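Side-chain contacts in chorismate mutase (Paraburkholderia phymatum, PDB 5TS9), which probably catalyses the rearrangement of chorismate to prephenate as an all-helical enzyme of the type II chorismate mutase family: residues Ile121-Asn124 / Leu125-Val128; Leu88-Asn91 / Trp92-Gly96. All blocks are in the same frame, centred on the assembly; numbering follows the deposited sequence.

Interaction 1. Residues Ile121-Asn124 / Leu125-Val128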
loop_
_atom_site.group_PDB
_atom_site.type_symbol
_atom_site.label_atom_id
_atom_site.label_comp_id
_atom_site.label_asym_id
_atom_site.label_seq_id
_atom_site.Cartn_x
_atom_site.Cartn_y
_atom_site.Cartn_z
ATOM N N ILE A 121 -12.168 12.777 -9.689
ATOM C CA ILE A 121 -12.128 11.319 -9.668
ATOM C C ILE A 121 -13.542 10.756 -9.743
ATOM O O ILE A 121 -13.823 9.829 -10.508
ATOM C CB ILE A 121 -11.401 10.822 -8.408
ATOM C CG1 ILE A 121 -9.887 11.019 -8.546
ATOM C CG2 ILE A 121 -11.780 9.376 -8.154
ATOM C CD1 ILE A 121 -9.118 10.846 -7.237
ATOM N N MET A 122 -14.451 11.308 -8.939
ATOM C CA MET A 122 -15.839 10.856 -8.994
ATOM C C MET A 122 -16.476 11.168 -10.341
ATOM O O MET A 122 -17.232 10.347 -10.873
ATOM C CB MET A 122 -16.639 11.469 -7.847
ATOM C CG MET A 122 -16.253 10.861 -6.479
ATOM S SD MET A 122 -17.333 11.436 -5.173
ATOM C CE MET A 122 -16.591 10.677 -3.746
ATOM N N GLN A 123 -16.182 12.333 -10.920
ATOM C CA GLN A 123 -16.755 12.631 -12.231
ATOM C C GLN A 123 -16.252 11.646 -13.277
ATOM O O GLN A 123 -17.018 11.184 -14.131
ATOM C CB GLN A 123 -16.427 14.068 -12.644
ATOM C CG GLN A 123 -16.941 14.430 -14.044
ATOM C CD GLN A 123 -18.456 14.278 -14.174
ATOM O OE1 GLN A 123 -18.944 13.406 -14.904
ATOM N NE2 GLN A 123 -19.206 15.124 -13.467
ATOM N N ASN A 124 -14.963 11.301 -13.208
ATOM C CA ASN A 124 -14.381 10.332 -14.131
ATOM C C ASN A 124 -14.915 8.922 -13.889
ATOM O O ASN A 124 -15.131 8.169 -14.844
ATOM C CB ASN A 124 -12.858 10.359 -13.992
ATOM C CG ASN A 124 -12.253 11.631 -14.561
ATOM O OD1 ASN A 124 -12.847 12.267 -15.428
ATOM N ND2 ASN A 124 -11.077 12.007 -14.080
ATOM N N LEU A 125 -15.096 8.532 -12.623
ATOM C CA LEU A 125 -15.697 7.228 -12.330
ATOM C C LEU A 125 -17.067 7.101 -12.969
ATOM O O LEU A 125 -17.398 6.078 -13.590
ATOM C CB LEU A 125 -15.823 7.045 -10.825
ATOM C CG LEU A 125 -14.659 6.428 -10.091
ATOM C CD1 LEU A 125 -14.786 6.779 -8.618
ATOM C CD2 LEU A 125 -14.667 4.936 -10.313
ATOM N N GLN A 126 -17.897 8.125 -12.780
ATOM C CA GLN A 126 -19.208 8.158 -13.408
ATOM C C GLN A 126 -19.095 8.051 -14.925
ATOM O O GLN A 126 -19.812 7.269 -15.558
ATOM C CB GLN A 126 -19.931 9.440 -13.001
ATOM C CG GLN A 126 -21.286 9.602 -13.646
ATOM C CD GLN A 126 -21.971 10.870 -13.198
ATOM O OE1 GLN A 126 -21.327 11.897 -12.991
ATOM N NE2 GLN A 126 -23.283 10.800 -13.023
ATOM N N SER A 127 -18.186 8.819 -15.526
ATOM C CA SER A 127 -18.041 8.792 -16.978
ATOM C C SER A 127 -17.684 7.406 -17.501
ATOM O O SER A 127 -18.092 7.045 -18.605
ATOM C CB SER A 127 -16.982 9.797 -17.426
ATOM O OG SER A 127 -17.387 11.116 -17.138
ATOM N N VAL A 128 -16.931 6.611 -16.737
ATOM C CA VAL A 128 -16.469 5.321 -17.241
ATOM C C VAL A 128 -17.284 4.158 -16.673
ATOM O O VAL A 128 -16.961 2.991 -16.929
ATOM C CB VAL A 128 -14.964 5.136 -16.986
ATOM C CG1 VAL A 128 -14.686 4.655 -15.560
ATOM C CG2 VAL A 128 -14.367 4.210 -18.009
HETATM O O HOH W 1 -15.436 12.672 -17.023
#
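Ile121 and Leu125 meet one turn apart near the C-terminal end of helix 106-128. Their side chains run alongside each other in the same direction. The touching atoms are the Ile121 CG2 methyl and the Leu125 CD1 methyl, 4.0 Å apart. In Ile121, CG2 is anti to the backbone N and CG1 is beside it (chi1 -75°), which leaves the CG2 branch as the one that meets Leu125. This apolar side is buried. Ile121 also packs on Ser21 and Arg25 of helix 16-39, and Leu125 on Ile73 of helix 67-95. Ile121 and Met122 both touch Phe74 of helix 67-95.

The backbone bonds are those of a regular alpha-helix. Leu125 N donates to Ile121 O at 2.8 Å, and Gln126 N to Met122 O at 3.0 Å. Ser127 N and Val128 N continue the series to Gln123 O and Asn124 O. The last bond is the most bent of the four.

The polar side carries Gln123, Asn124, Gln126 and Ser127. Ser127 OG lies 3.0 Å from Gln123 O, but another acceptor is also near its proton. A water donates to Asn124 OD1 at 3.1 Å and lies a short 2.5 Å from Ser127 OG. It links the two side chains. Asn124 ND2 makes a weak hydrogen bond to Ser21 OG. The side chains of Gln123 and Gln126 cross at a slant, with their amide planes only 25° apart. Gln123 OE1 and Gln126 OE1, as modelled, approach to 3.4 Å with no hydrogen bond between them. Gln123 comes this close because its chain bends at chi2 (59°).

The chemistry is two-sided. Buried apolar side chains join this helix to helices 16-39 and 67-95, while the more exposed polar side is held partly through water.

Interaction 2. Residues Leu88-Asn91 / Trp92-Gly96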
loop_
_atom_site.group_PDB
_atom_site.type_symbol
_atom_site.label_atom_id
_atom_site.label_comp_id
_atom_site.label_asym_id
_atom_site.label_seq_id
_atom_site.Cartn_x
_atom_site.Cartn_y
_atom_site.Cartn_z
ATOM N N LEU A 88 9.115 7.079 0.675
ATOM C CA LEU A 88 9.929 8.286 0.538
ATOM C C LEU A 88 10.605 8.630 1.854
ATOM O O LEU A 88 11.801 8.933 1.887
ATOM C CB LEU A 88 9.068 9.460 0.074
ATOM C CG LEU A 88 8.521 9.449 -1.352
ATOM C CD1 LEU A 88 7.699 10.703 -1.545
ATOM C CD2 LEU A 88 9.693 9.437 -2.355
ATOM N N LEU A 89 9.839 8.630 2.952
ATOM C CA LEU A 89 10.413 9.014 4.238
ATOM C C LEU A 89 11.549 8.090 4.623
ATOM O O LEU A 89 12.581 8.541 5.129
ATOM C CB LEU A 89 9.335 9.008 5.314
ATOM C CG LEU A 89 8.413 10.211 5.241
ATOM C CD1 LEU A 89 7.221 9.940 6.095
ATOM C CD2 LEU A 89 9.159 11.517 5.680
ATOM N N ASN A 90 11.389 6.783 4.385
ATOM C CA ASN A 90 12.483 5.890 4.753
ATOM C C ASN A 90 13.635 5.992 3.771
ATOM O O ASN A 90 14.788 5.805 4.172
ATOM C CB ASN A 90 11.998 4.442 4.875
ATOM C CG ASN A 90 11.651 4.065 6.319
ATOM O OD1 ASN A 90 11.740 4.902 7.222
ATOM N ND2 ASN A 90 11.267 2.796 6.546
ATOM N N ASN A 91 13.354 6.279 2.493
ATOM C CA ASN A 91 14.439 6.570 1.560
ATOM C C ASN A 91 15.260 7.749 2.059
ATOM O O ASN A 91 16.491 7.700 2.069
ATOM C CB ASN A 91 13.898 6.875 0.158
ATOM C CG ASN A 91 13.419 5.635 -0.556
ATOM O OD1 ASN A 91 13.615 4.539 -0.058
ATOM N ND2 ASN A 91 12.792 5.803 -1.721
ATOM N N TRP A 92 14.584 8.812 2.480
ATOM C CA TRP A 92 15.288 9.998 2.981
ATOM C C TRP A 92 15.993 9.703 4.293
ATOM O O TRP A 92 17.119 10.166 4.518
ATOM C CB TRP A 92 14.295 11.143 3.154
ATOM C CG TRP A 92 13.631 11.495 1.875
ATOM C CD1 TRP A 92 14.095 11.230 0.607
ATOM C CD2 TRP A 92 12.376 12.166 1.718
ATOM N NE1 TRP A 92 13.191 11.703 -0.334
ATOM C CE2 TRP A 92 12.131 12.279 0.328
ATOM C CE3 TRP A 92 11.434 12.675 2.615
ATOM C CZ2 TRP A 92 10.974 12.891 -0.187
ATOM C CZ3 TRP A 92 10.289 13.286 2.111
ATOM C CH2 TRP A 92 10.067 13.384 0.716
ATOM N N ARG A 93 15.350 8.932 5.172
ATOM C CA ARG A 93 15.998 8.559 6.433
ATOM C C ARG A 93 17.314 7.826 6.184
ATOM O O ARG A 93 18.297 8.054 6.896
ATOM C CB ARG A 93 15.058 7.700 7.293
ATOM C CG ARG A 93 13.936 8.468 7.988
ATOM C CD ARG A 93 13.223 7.605 9.011
ATOM N NE ARG A 93 12.083 8.299 9.603
ATOM C CZ ARG A 93 10.818 8.096 9.265
ATOM N NH1 ARG A 93 10.504 7.187 8.342
ATOM N NH2 ARG A 93 9.860 8.796 9.864
ATOM N N ARG A 94 17.361 6.957 5.162
ATOM C CA ARG A 94 18.585 6.198 4.898
ATOM C C ARG A 94 19.690 7.080 4.318
ATOM O O ARG A 94 20.875 6.765 4.468
ATOM C CB ARG A 94 18.294 5.029 3.943
ATOM C CG ARG A 94 17.545 3.847 4.591
ATOM C CD ARG A 94 17.311 2.662 3.609
ATOM N NE ARG A 94 16.162 2.891 2.731
ATOM C CZ ARG A 94 14.903 2.560 3.012
ATOM N NH1 ARG A 94 14.590 1.940 4.155
ATOM N NH2 ARG A 94 13.946 2.826 2.126
ATOM N N GLN A 95 19.334 8.167 3.638
ATOM C CA GLN A 95 20.346 9.076 3.092
ATOM C C GLN A 95 20.716 10.192 4.055
ATOM O O GLN A 95 21.812 10.760 3.938
ATOM C CB GLN A 95 19.855 9.687 1.770
ATOM C CG GLN A 95 19.726 8.678 0.635
ATOM C CD GLN A 95 18.667 9.062 -0.401
ATOM O OE1 GLN A 95 18.261 10.223 -0.493
ATOM N NE2 GLN A 95 18.211 8.078 -1.181
ATOM N N GLY A 96 19.845 10.513 5.011
ATOM C CA GLY A 96 20.122 11.579 5.953
ATOM C C GLY A 96 19.546 12.929 5.600
ATOM O O GLY A 96 19.746 13.886 6.365
HETATM O O HOH W 2 16.898 3.873 0.050
#
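The Trp92 indole carries Leu88 O over one face, 3.1 Å above the plane and offset toward the rim. Leu88 CB lies over its six-membered ring, 4.1 Å from the centroid, in a CH-pi contact. Leu89 CD2 comes in obliquely, 4.0 Å from Trp92 CE3. The Arg94 guanidinium has Asn90 O over the centre of one face. At its edge, Arg94 NH2 donates to Asn91 OD1 at 2.8 Å, and Arg94 NE donates to a water at 2.9 Å. A bend at chi3 (-81°) folds the Arg94 chain back over the helix. The Arg93 guanidinium takes Asn90 OD1 at its edge, 2.8 Å from Arg93 NH1, with the amide and guanidinium planes 77° apart.

Asp163 of the second subunit forms a salt bridge with Arg94 NH2 and accepts a hydrogen bond from Asn90 ND2. Trp92 packs on Ala33 and Leu34 of helix 16-39. At the helix end, Gly96 N donates to Trp92 O.

Both asparagine oxygens thus accept from arginines of the same helix. These bonds probably help orient the guanidinium of Arg94 and the amide of Asn90 toward the carboxylate of the second subunit.

Interaction 2 comes first along the chain, at the C-terminal end of helix 67-95. Interaction 1 follows near the C-terminal end of the next helix, 106-128. Their centres are 36 Å apart and lie on opposite sides of the chain's centre. Their nearest atoms are about 18 Å apart, so they do not touch. Helix 16-39 connects them indirectly, since both contacts pack on it. Interaction 1 also packs on an earlier part of helix 67-95. The surroundings differ. Interaction 1 touches no other chain of the assembly, whereas interaction 2 meets the second subunit. One therefore joins helices within the chain, and the other also contributes to the dimer interface.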